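Local coordinates for protein purine nucleoside phosphorylase (Anopheles gambiae, PDB 2P4S) that catalyses the phosphorolysis of inosine, guanosine and their 2'-deoxy forms to free purine base and pentose 1-phosphate in the purine salvage pathway, at residues Q167-H172 against M304-E309; S144-H149 against H171-Y176. All coordinates share one frame; numbering follows the deposited sequence.

Contacts 1 and 2 share H171 and H172 and lie on neighbouring sides of one phosphate site, their centres about 8 Å apart. Contact 1 joins the loop after strand 161-167 to the start of helix 307-315 and brings R169 and S305 to the phosphate; contact 2 joins the continuation of that loop to 144-149, which supplies H149. The two meet directly where R169 O lies 3.0 Å from S144 OG, a probable hydrogen bond, and where R169 N packs 3.0 Å from H149 CD2. Both also touch the inhibitor DIH, through M304 in contact 1 and Y173 in contact 2. S118 and A201 complete the phosphate's surroundings with backbone N-H groups.

Contact 1 (Q167-H172 against M304-E309); sequences QGRFHH and MSTVHE. With DIH (7-[[(3R,4R)-3-(hydroxymethyl)-4-oxidanyl-pyrrolidin-1-ium-1-yl]methyl]-3,5-dihydropyrrolo[3,2-d]pyrimidin-4-one), chain F; PO4 (phosphate ion), chain D.
R169 and E309 meet as two nearly coplanar groups, guanidinium and carboxylate planes only 7° apart. The arginine grips side-on: NE donates to OE2 of E309 at 2.8 Å, and NH2 of R169 to OE1 of E309 at 3.0 Å. Each oxygen uses its syn lone pair and both bonds are fairly straight, so this two-point salt bridge fixes the rotation of the guanidinium. The R169 chain reaches the glutamate by bending at chi2 (140°) and chi3 (65°). S305 OG sits over the centre of one guanidinium face, 3.3 Å above its plane, and accepts a bond from T306 OG1. From there S305 OG donates to O3 of the phosphate at 2.7 Å. At the guanidinium edge NH1 of R169 points to phosphate O2, an oxygen whose position is less certain. Outside the pair, R169 NH2 also bonds T199 O, so the group is held from several sides. Water extends the bridge: one molecule donates to both F170 O and E309 OE2 and lies 2.6 Å from H308 NE2. A separate water accepts from H172 N and donates to M304 O, joining the two backbones. M304 turns away toward the inhibitor, its SD 3.5 Å from C2' of the DIH pyrrolidine. A buried arginine clamped by a glutamate, with serine, histidine and backbone N-H groups around the same anion, forms the phosphate-binding site of this PNP/MTAP-family phosphorylase.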
ATOM      1  N   GLN A 167     -24.883  -3.483  14.254  1.00 22.18           N
ATOM      2  CA  GLN A 167     -25.079  -4.881  13.954  1.00 22.51           C
ATOM      3  C   GLN A 167     -24.761  -5.121  12.486  1.00 22.88           C
ATOM      4  O   GLN A 167     -25.644  -5.007  11.597  1.00 22.80           O
ATOM      5  CB  GLN A 167     -26.501  -5.298  14.271  1.00 22.52           C
ATOM      6  CG  GLN A 167     -26.676  -6.803  14.221  1.00 25.62           C
ATOM      7  CD  GLN A 167     -28.121  -7.212  14.467  1.00 29.05           C
ATOM      8  OE1 GLN A 167     -29.032  -6.398  14.323  1.00 26.98           O
ATOM      9  NE2 GLN A 167     -28.331  -8.472  14.826  1.00 28.49           N
ATOM     10  N   GLY A 168     -23.500  -5.490  12.230  1.00 22.02           N
ATOM     11  CA  GLY A 168     -22.959  -5.514  10.872  1.00 20.54           C
ATOM     12  C   GLY A 168     -22.148  -4.277  10.591  1.00 19.16           C
ATOM     13  O   GLY A 168     -22.467  -3.194  11.088  1.00 19.70           O
ATOM     14  N   ARG A 169     -21.105  -4.411   9.775  1.00 18.52           N
ATOM     15  CA  ARG A 169     -20.269  -3.262   9.420  1.00 16.59           C
ATOM     16  C   ARG A 169     -19.995  -3.195   7.904  1.00 17.24           C
ATOM     17  O   ARG A 169     -20.579  -3.967   7.127  1.00 16.55           O
ATOM     18  CB  ARG A 169     -18.951  -3.256  10.235  1.00 16.27           C
ATOM     19  CG  ARG A 169     -18.008  -4.433   9.930  1.00 14.55           C
ATOM     20  CD  ARG A 169     -16.513  -4.061   9.882  1.00 15.29           C
ATOM     21  NE  ARG A 169     -15.948  -3.612  11.158  1.00 14.38           N
ATOM     22  CZ  ARG A 169     -15.776  -4.395  12.220  1.00 14.29           C
ATOM     23  NH1 ARG A 169     -16.089  -5.694  12.166  1.00  7.29           N
ATOM     24  NH2 ARG A 169     -15.265  -3.878  13.340  1.00 15.64           N
ATOM     25  N   PHE A 170     -19.118  -2.249   7.523  1.00 17.15           N
ATOM     26  CA  PHE A 170     -18.727  -1.902   6.140  1.00 17.70           C
ATOM     27  C   PHE A 170     -17.241  -2.172   5.947  1.00 17.56           C
ATOM     28  O   PHE A 170     -16.422  -1.814   6.811  1.00 17.93           O
ATOM     29  CB  PHE A 170     -18.989  -0.392   5.850  1.00 16.81           C
ATOM     30  CG  PHE A 170     -20.332   0.072   6.335  1.00 18.61           C
ATOM     31  CD1 PHE A 170     -21.497  -0.644   5.987  1.00 16.81           C
ATOM     32  CD2 PHE A 170     -20.449   1.161   7.200  1.00 17.51           C
ATOM     33  CE1 PHE A 170     -22.745  -0.235   6.464  1.00 18.64           C
ATOM     34  CE2 PHE A 170     -21.729   1.562   7.668  1.00 16.04           C
ATOM     35  CZ  PHE A 170     -22.852   0.871   7.305  1.00 16.19           C
ATOM     36  N   HIS A 171     -16.898  -2.752   4.802  1.00 16.50           N
ATOM     37  CA  HIS A 171     -15.527  -3.172   4.539  1.00 16.08           C
ATOM     38  C   HIS A 171     -15.065  -2.548   3.260  1.00 16.32           C
ATOM     39  O   HIS A 171     -15.860  -2.337   2.343  1.00 15.43           O
ATOM     40  CB  HIS A 171     -15.432  -4.683   4.397  1.00 14.99           C
ATOM     41  CG  HIS A 171     -16.202  -5.452   5.434  1.00 16.04           C
ATOM     42  ND1 HIS A 171     -15.596  -6.029   6.533  1.00 17.32           N
ATOM     43  CD2 HIS A 171     -17.513  -5.800   5.505  1.00 16.16           C
ATOM     44  CE1 HIS A 171     -16.498  -6.674   7.255  1.00 14.18           C
ATOM     45  NE2 HIS A 171     -17.670  -6.558   6.647  1.00 20.99           N
ATOM     46  N   HIS A 172     -13.764  -2.291   3.207  1.00 16.03           N
ATOM     47  CA  HIS A 172     -13.115  -1.678   2.064  1.00 17.08           C
ATOM     48  C   HIS A 172     -13.254  -2.489   0.769  1.00 16.58           C
ATOM     49  O   HIS A 172     -13.412  -1.907  -0.302  1.00 16.94           O
ATOM     50  CB  HIS A 172     -11.644  -1.424   2.420  1.00 17.13           C
ATOM     51  CG  HIS A 172     -10.939  -0.478   1.500  1.00 19.41           C
ATOM     52  ND1 HIS A 172     -11.457   0.754   1.140  1.00 19.87           N
ATOM     53  CD2 HIS A 172      -9.728  -0.562   0.903  1.00 17.95           C
ATOM     54  CE1 HIS A 172     -10.599   1.379   0.352  1.00 18.26           C
ATOM     55  NE2 HIS A 172      -9.536   0.611   0.210  1.00 19.77           N
ATOM     56  N   MET A 304      -9.763  -7.847   8.033  1.00 15.71           N
ATOM     57  CA  MET A 304     -10.047  -6.887   6.952  1.00 16.53           C
ATOM     58  C   MET A 304     -10.879  -5.675   7.391  1.00 17.45           C
ATOM     59  O   MET A 304     -11.621  -5.130   6.580  1.00 18.43           O
ATOM     60  CB  MET A 304     -10.798  -7.593   5.805  1.00 16.62           C
ATOM     61  CG  MET A 304     -10.060  -8.813   5.235  1.00 15.14           C
ATOM     62  SD  MET A 304     -11.033  -9.581   3.976  1.00 17.56           S
ATOM     63  CE  MET A 304     -10.056 -11.032   3.517  1.00 16.79           C
ATOM     64  N   SER A 305     -10.778  -5.224   8.649  1.00 17.79           N
ATOM     65  CA  SER A 305     -11.640  -4.136   9.115  1.00 17.77           C
ATOM     66  C   SER A 305     -10.998  -3.411  10.291  1.00 19.07           C
ATOM     67  O   SER A 305      -9.783  -3.583  10.529  1.00 18.87           O
ATOM     68  CB  SER A 305     -13.003  -4.691   9.498  1.00 17.76           C
ATOM     69  OG  SER A 305     -12.905  -5.380  10.733  1.00 19.34           O
ATOM     70  N   THR A 306     -11.783  -2.598  11.028  1.00 18.51           N
ATOM     71  CA  THR A 306     -11.389  -2.201  12.426  1.00 18.20           C
ATOM     72  C   THR A 306     -10.336  -1.110  12.569  1.00 18.10           C
ATOM     73  O   THR A 306     -10.567  -0.124  13.279  1.00 18.73           O
ATOM     74  CB  THR A 306     -10.947  -3.454  13.249  1.00 18.08           C
ATOM     75  OG1 THR A 306     -12.061  -4.334  13.314  1.00 16.12           O
ATOM     76  CG2 THR A 306     -10.499  -3.116  14.693  1.00 17.87           C
ATOM     77  N   VAL A 307      -9.201  -1.281  11.898  1.00 18.07           N
ATOM     78  CA  VAL A 307      -8.022  -0.399  12.118  1.00 18.98           C
ATOM     79  C   VAL A 307      -8.397   1.096  11.908  1.00 18.88           C
ATOM     80  O   VAL A 307      -8.107   1.934  12.744  1.00 19.41           O
ATOM     81  CB  VAL A 307      -6.756  -0.854  11.241  1.00 18.73           C
ATOM     82  CG1 VAL A 307      -5.701   0.270  11.108  1.00 17.25           C
ATOM     83  CG2 VAL A 307      -6.111  -2.057  11.841  1.00 17.50           C
ATOM     84  N   HIS A 308      -9.077   1.374  10.788  1.00 19.04           N
ATOM     85  CA  HIS A 308      -9.523   2.719  10.373  1.00 17.71           C
ATOM     86  C   HIS A 308     -10.672   3.234  11.215  1.00 17.11           C
ATOM     87  O   HIS A 308     -10.786   4.430  11.419  1.00 17.63           O
ATOM     88  CB  HIS A 308      -9.893   2.740   8.856  1.00 17.14           C
ATOM     89  CG  HIS A 308     -10.697   1.557   8.415  1.00 17.77           C
ATOM     90  ND1 HIS A 308     -10.124   0.344   8.092  1.00 19.25           N
ATOM     91  CD2 HIS A 308     -12.039   1.382   8.299  1.00 18.41           C
ATOM     92  CE1 HIS A 308     -11.080  -0.528   7.799  1.00 17.82           C
ATOM     93  NE2 HIS A 308     -12.249   0.073   7.950  1.00 16.76           N
ATOM     94  N   GLU A 309     -11.531   2.346  11.695  1.00 16.96           N
ATOM     95  CA  GLU A 309     -12.514   2.713  12.724  1.00 17.30           C
ATOM     96  C   GLU A 309     -11.851   3.204  14.044  1.00 17.23           C
ATOM     97  O   GLU A 309     -12.249   4.228  14.637  1.00 16.41           O
ATOM     98  CB  GLU A 309     -13.430   1.500  13.013  1.00 17.30           C
ATOM     99  CG  GLU A 309     -14.287   1.059  11.824  1.00 20.21           C
ATOM    100  CD  GLU A 309     -14.652  -0.427  11.868  1.00 24.22           C
ATOM    101  OE1 GLU A 309     -14.345  -1.106  12.873  1.00 24.72           O
ATOM    102  OE2 GLU A 309     -15.269  -0.932  10.900  1.00 27.98           O
TER
HETATM  103  O5' DIH F 401     -15.002 -14.439   5.917  1.00 18.22           O
HETATM  104  C5' DIH F 401     -14.499 -13.221   5.334  1.00 18.39           C
HETATM  105  C4' DIH F 401     -14.824 -12.113   6.305  1.00 18.57           C
HETATM  106  C6' DIH F 401     -14.292 -12.428   7.722  1.00 16.89           C
HETATM  107  C3' DIH F 401     -14.170 -10.823   5.859  1.00 16.77           C
HETATM  108  O3' DIH F 401     -15.028  -9.740   6.226  1.00 15.14           O
HETATM  109  C2' DIH F 401     -12.921 -10.737   6.717  1.00 14.53           C
HETATM  110  N1' DIH F 401     -13.397 -11.276   8.029  1.00 16.27           N
HETATM  111  C10 DIH F 401     -12.263 -11.485   8.942  1.00 13.21           C
HETATM  112  C9  DIH F 401     -11.402 -12.716   8.756  1.00 13.77           C
HETATM  113  C8  DIH F 401     -11.640 -13.983   9.353  1.00 13.76           C
HETATM  114  N7  DIH F 401     -10.639 -14.828   8.983  1.00 14.43           N
HETATM  115  C5  DIH F 401      -9.764 -14.172   8.176  1.00 12.86           C
HETATM  116  C6  DIH F 401      -8.475 -14.535   7.522  1.00 14.19           C
HETATM  117  O6  DIH F 401      -7.964 -15.726   7.618  1.00 15.95           O
HETATM  118  N1  DIH F 401      -7.885 -13.548   6.815  1.00 13.84           N
HETATM  119  C2  DIH F 401      -8.403 -12.289   6.685  1.00 14.24           C
HETATM  120  N3  DIH F 401      -9.544 -11.917   7.287  1.00 13.24           N
HETATM  121  C4  DIH F 401     -10.221 -12.852   8.035  1.00 13.35           C
HETATM  122  P   PO4 D 503     -15.107  -8.574  10.093  1.00 17.31           P
HETATM  123  O1  PO4 D 503     -15.353  -9.333  11.357  1.00 17.23           O
HETATM  124  O2  PO4 D 503     -16.212  -7.526   9.948  1.00 17.48           O
HETATM  125  O3  PO4 D 503     -13.813  -7.850  10.075  1.00 16.91           O
HETATM  126  O4  PO4 D 503     -15.121  -9.557   8.960  1.00 16.98           O
HETATM  127  O   HOH W   1     -17.740  -0.148   9.523  1.00 17.18           O
HETATM  128  O   HOH W   2     -14.230  -1.519   8.218  1.00 22.07           O
HETATM  129  O   HOH W   3     -12.513  -2.656   5.988  1.00 18.66           O

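Contact 2 (S144-H149 against H171-Y176); sequences STVAGH and HHYEGY. With DIH (7-[[(3R,4R)-3-(hydroxymethyl)-4-oxidanyl-pyrrolidin-1-ium-1-yl]methyl]-3,5-dihydropyrrolo[3,2-d]pyrimidin-4-one), chain F; PO4 (phosphate ion), chain D.
H149 and H171 meet edge-to-face beside the bound phosphate of this PNP/MTAP-family fold, where a type II beta turn, V146 to H149, approaches the 3-10 segment 172-174. The aromatic contact is an offset edge-to-face pair: the edge of H171 is directed at the face of H149, with centroids 4.9 Å apart and planes at 77°. H149 NE2 makes a weak hydrogen bond to phosphate O2, an oxygen whose position is less certain. Over the centre of one H171 face lies the hydroxyl of Y173.

Apolar packing centres on V146. With its CG2 beside the backbone N and CG1 anti to it (chi1 180°), V146 crosses Y173 at about a right angle; CG2 lies near the plane of the tyrosine ring at its edge, 3.7 Å from Y173 CE1, and also touches H171 and the E174 carboxylate. F244 of a second subunit packs on both V146 and Y173, so the trimer interface borders the pocket.

Hydrogen bonding is concentrated on E174, whose OE1 accepts twice from one face of its plane: T145 N donates at 2.8 Å, nearly along the C-O axis, and T145 OG1 at 2.7 Å from the anti side. Together they pin the 144-149 loop to the carboxylate. A water bridges T145 OG1 and E174 O. On the inhibitor side, Y173 OH donates to O3' of DIH at 2.7 Å.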
ATOM      1  N   SER A 144     -24.672  -2.800   4.542  1.00 25.39           N
ATOM      2  CA  SER A 144     -23.842  -4.027   4.677  1.00 24.84           C
ATOM      3  C   SER A 144     -24.191  -5.041   3.597  1.00 24.55           C
ATOM      4  O   SER A 144     -25.324  -5.455   3.510  1.00 25.75           O
ATOM      5  CB  SER A 144     -24.058  -4.638   6.063  1.00 23.35           C
ATOM      6  OG  SER A 144     -23.552  -3.765   7.044  1.00 21.76           O
ATOM      7  N   THR A 145     -23.241  -5.438   2.755  1.00 25.34           N
ATOM      8  CA  THR A 145     -23.551  -6.392   1.654  1.00 24.61           C
ATOM      9  C   THR A 145     -23.026  -7.808   1.977  1.00 24.34           C
ATOM     10  O   THR A 145     -23.253  -8.752   1.227  1.00 23.88           O
ATOM     11  CB  THR A 145     -23.031  -5.914   0.268  1.00 25.32           C
ATOM     12  OG1 THR A 145     -21.595  -5.938   0.242  1.00 26.05           O
ATOM     13  CG2 THR A 145     -23.513  -4.450  -0.093  1.00 24.39           C
ATOM     14  N   VAL A 146     -22.355  -7.944   3.123  1.00 24.16           N
ATOM     15  CA  VAL A 146     -21.691  -9.197   3.527  1.00 22.68           C
ATOM     16  C   VAL A 146     -22.630 -10.149   4.278  1.00 23.77           C
ATOM     17  O   VAL A 146     -23.293  -9.742   5.223  1.00 23.24           O
ATOM     18  CB  VAL A 146     -20.315  -8.896   4.260  1.00 22.37           C
ATOM     19  CG1 VAL A 146     -19.602 -10.169   4.697  1.00 19.70           C
ATOM     20  CG2 VAL A 146     -19.432  -8.150   3.297  1.00 19.55           C
ATOM     21  N   ALA A 147     -22.701 -11.416   3.852  1.00 24.27           N
ATOM     22  CA  ALA A 147     -23.530 -12.390   4.575  1.00 25.98           C
ATOM     23  C   ALA A 147     -23.254 -12.331   6.088  1.00 26.19           C
ATOM     24  O   ALA A 147     -22.093 -12.276   6.496  1.00 27.94           O
ATOM     25  CB  ALA A 147     -23.307 -13.826   4.036  1.00 25.57           C
ATOM     26  N   GLY A 148     -24.295 -12.358   6.925  1.00 26.34           N
ATOM     27  CA  GLY A 148     -24.089 -12.330   8.377  1.00 25.02           C
ATOM     28  C   GLY A 148     -23.904 -10.939   8.952  1.00 25.19           C
ATOM     29  O   GLY A 148     -23.853 -10.779  10.174  1.00 25.70           O
ATOM     30  N   HIS A 149     -23.783  -9.914   8.094  1.00 24.60           N
ATOM     31  CA  HIS A 149     -23.882  -8.520   8.564  1.00 23.29           C
ATOM     32  C   HIS A 149     -25.338  -8.046   8.357  1.00 24.02           C
ATOM     33  O   HIS A 149     -25.733  -7.686   7.252  1.00 22.64           O
ATOM     34  CB  HIS A 149     -22.841  -7.638   7.880  1.00 22.03           C
ATOM     35  CG  HIS A 149     -21.430  -7.946   8.304  1.00 20.37           C
ATOM     36  ND1 HIS A 149     -20.825  -9.164   8.064  1.00 21.58           N
ATOM     37  CD2 HIS A 149     -20.537  -7.222   9.004  1.00 17.09           C
ATOM     38  CE1 HIS A 149     -19.626  -9.181   8.613  1.00 18.50           C
ATOM     39  NE2 HIS A 149     -19.420  -8.008   9.171  1.00 20.24           N
ATOM     40  N   HIS A 171     -16.898  -2.752   4.802  1.00 16.50           N
ATOM     41  CA  HIS A 171     -15.527  -3.172   4.539  1.00 16.08           C
ATOM     42  C   HIS A 171     -15.065  -2.548   3.260  1.00 16.32           C
ATOM     43  O   HIS A 171     -15.860  -2.337   2.343  1.00 15.43           O
ATOM     44  CB  HIS A 171     -15.432  -4.683   4.397  1.00 14.99           C
ATOM     45  CG  HIS A 171     -16.202  -5.452   5.434  1.00 16.04           C
ATOM     46  ND1 HIS A 171     -15.596  -6.029   6.533  1.00 17.32           N
ATOM     47  CD2 HIS A 171     -17.513  -5.800   5.505  1.00 16.16           C
ATOM     48  CE1 HIS A 171     -16.498  -6.674   7.255  1.00 14.18           C
ATOM     49  NE2 HIS A 171     -17.670  -6.558   6.647  1.00 20.99           N
ATOM     50  N   HIS A 172     -13.764  -2.291   3.207  1.00 16.03           N
ATOM     51  CA  HIS A 172     -13.115  -1.678   2.064  1.00 17.08           C
ATOM     52  C   HIS A 172     -13.254  -2.489   0.769  1.00 16.58           C
ATOM     53  O   HIS A 172     -13.412  -1.907  -0.302  1.00 16.94           O
ATOM     54  CB  HIS A 172     -11.644  -1.424   2.420  1.00 17.13           C
ATOM     55  CG  HIS A 172     -10.939  -0.478   1.500  1.00 19.41           C
ATOM     56  ND1 HIS A 172     -11.457   0.754   1.140  1.00 19.87           N
ATOM     57  CD2 HIS A 172      -9.728  -0.562   0.903  1.00 17.95           C
ATOM     58  CE1 HIS A 172     -10.599   1.379   0.352  1.00 18.26           C
ATOM     59  NE2 HIS A 172      -9.536   0.611   0.210  1.00 19.77           N
ATOM     60  N   TYR A 173     -13.187  -3.817   0.873  1.00 16.47           N
ATOM     61  CA  TYR A 173     -13.400  -4.732  -0.277  1.00 17.47           C
ATOM     62  C   TYR A 173     -14.831  -4.663  -0.894  1.00 18.61           C
ATOM     63  O   TYR A 173     -15.078  -5.191  -2.007  1.00 17.20           O
ATOM     64  CB  TYR A 173     -13.030  -6.190   0.073  1.00 16.42           C
ATOM     65  CG  TYR A 173     -13.880  -6.796   1.170  1.00 18.28           C
ATOM     66  CD1 TYR A 173     -15.245  -7.136   0.945  1.00 16.70           C
ATOM     67  CD2 TYR A 173     -13.329  -7.098   2.424  1.00 16.37           C
ATOM     68  CE1 TYR A 173     -16.037  -7.697   1.966  1.00 13.76           C
ATOM     69  CE2 TYR A 173     -14.122  -7.647   3.434  1.00 14.66           C
ATOM     70  CZ  TYR A 173     -15.474  -7.956   3.193  1.00 16.69           C
ATOM     71  OH  TYR A 173     -16.259  -8.501   4.217  1.00 15.48           O
ATOM     72  N   GLU A 174     -15.761  -4.025  -0.173  1.00 18.89           N
ATOM     73  CA  GLU A 174     -17.099  -3.746  -0.727  1.00 19.45           C
ATOM     74  C   GLU A 174     -17.030  -2.572  -1.693  1.00 19.42           C
ATOM     75  O   GLU A 174     -17.958  -2.315  -2.398  1.00 20.29           O
ATOM     76  CB  GLU A 174     -18.147  -3.510   0.368  1.00 16.91           C
ATOM     77  CG  GLU A 174     -18.443  -4.753   1.246  1.00 20.30           C
ATOM     78  CD  GLU A 174     -19.396  -4.469   2.460  1.00 21.30           C
ATOM     79  OE1 GLU A 174     -20.630  -4.459   2.268  1.00 22.52           O
ATOM     80  OE2 GLU A 174     -18.926  -4.254   3.603  1.00 19.82           O
ATOM     81  N   GLY A 175     -15.917  -1.859  -1.739  1.00 20.06           N
ATOM     82  CA  GLY A 175     -15.865  -0.688  -2.574  1.00 20.04           C
ATOM     83  C   GLY A 175     -16.018   0.616  -1.817  1.00 20.52           C
ATOM     84  O   GLY A 175     -15.942   1.658  -2.423  1.00 19.83           O
ATOM     85  N   TYR A 176     -16.183   0.553  -0.488  1.00 20.05           N
ATOM     86  CA  TYR A 176     -16.245   1.763   0.362  1.00 19.56           C
ATOM     87  C   TYR A 176     -14.866   2.279   0.730  1.00 18.36           C
ATOM     88  O   TYR A 176     -14.042   1.509   1.248  1.00 17.65           O
ATOM     89  CB  TYR A 176     -17.032   1.516   1.657  1.00 19.93           C
ATOM     90  CG  TYR A 176     -18.426   0.955   1.459  1.00 23.31           C
ATOM     91  CD1 TYR A 176     -19.331   1.533   0.529  1.00 24.21           C
ATOM     92  CD2 TYR A 176     -18.846  -0.167   2.187  1.00 22.08           C
ATOM     93  CE1 TYR A 176     -20.632   0.990   0.357  1.00 24.34           C
ATOM     94  CE2 TYR A 176     -20.112  -0.692   2.044  1.00 21.79           C
ATOM     95  CZ  TYR A 176     -21.009  -0.105   1.133  1.00 24.67           C
ATOM     96  OH  TYR A 176     -22.267  -0.657   1.000  1.00 24.68           O
TER
HETATM   97  O5' DIH F 401     -15.002 -14.439   5.917  1.00 18.22           O
HETATM   98  C5' DIH F 401     -14.499 -13.221   5.334  1.00 18.39           C
HETATM   99  C4' DIH F 401     -14.824 -12.113   6.305  1.00 18.57           C
HETATM  100  C6' DIH F 401     -14.292 -12.428   7.722  1.00 16.89           C
HETATM  101  C3' DIH F 401     -14.170 -10.823   5.859  1.00 16.77           C
HETATM  102  O3' DIH F 401     -15.028  -9.740   6.226  1.00 15.14           O
HETATM  103  C2' DIH F 401     -12.921 -10.737   6.717  1.00 14.53           C
HETATM  104  N1' DIH F 401     -13.397 -11.276   8.029  1.00 16.27           N
HETATM  105  C10 DIH F 401     -12.263 -11.485   8.942  1.00 13.21           C
HETATM  106  C9  DIH F 401     -11.402 -12.716   8.756  1.00 13.77           C
HETATM  107  C8  DIH F 401     -11.640 -13.983   9.353  1.00 13.76           C
HETATM  108  N7  DIH F 401     -10.639 -14.828   8.983  1.00 14.43           N
HETATM  109  C5  DIH F 401      -9.764 -14.172   8.176  1.00 12.86           C
HETATM  110  C6  DIH F 401      -8.475 -14.535   7.522  1.00 14.19           C
HETATM  111  O6  DIH F 401      -7.964 -15.726   7.618  1.00 15.95           O
HETATM  112  N1  DIH F 401      -7.885 -13.548   6.815  1.00 13.84           N
HETATM  113  C2  DIH F 401      -8.403 -12.289   6.685  1.00 14.24           C
HETATM  114  N3  DIH F 401      -9.544 -11.917   7.287  1.00 13.24           N
HETATM  115  C4  DIH F 401     -10.221 -12.852   8.035  1.00 13.35           C
HETATM  116  P   PO4 D 503     -15.107  -8.574  10.093  1.00 17.31           P
HETATM  117  O1  PO4 D 503     -15.353  -9.333  11.357  1.00 17.23           O
HETATM  118  O2  PO4 D 503     -16.212  -7.526   9.948  1.00 17.48           O
HETATM  119  O3  PO4 D 503     -13.813  -7.850  10.075  1.00 16.91           O
HETATM  120  O4  PO4 D 503     -15.121  -9.557   8.960  1.00 16.98           O
HETATM  121  O   HOH W   4     -20.313  -4.540  -2.432  1.00 26.55           O
HETATM  122  O   HOH W   5     -21.086  -5.765   4.967  1.00 22.64           O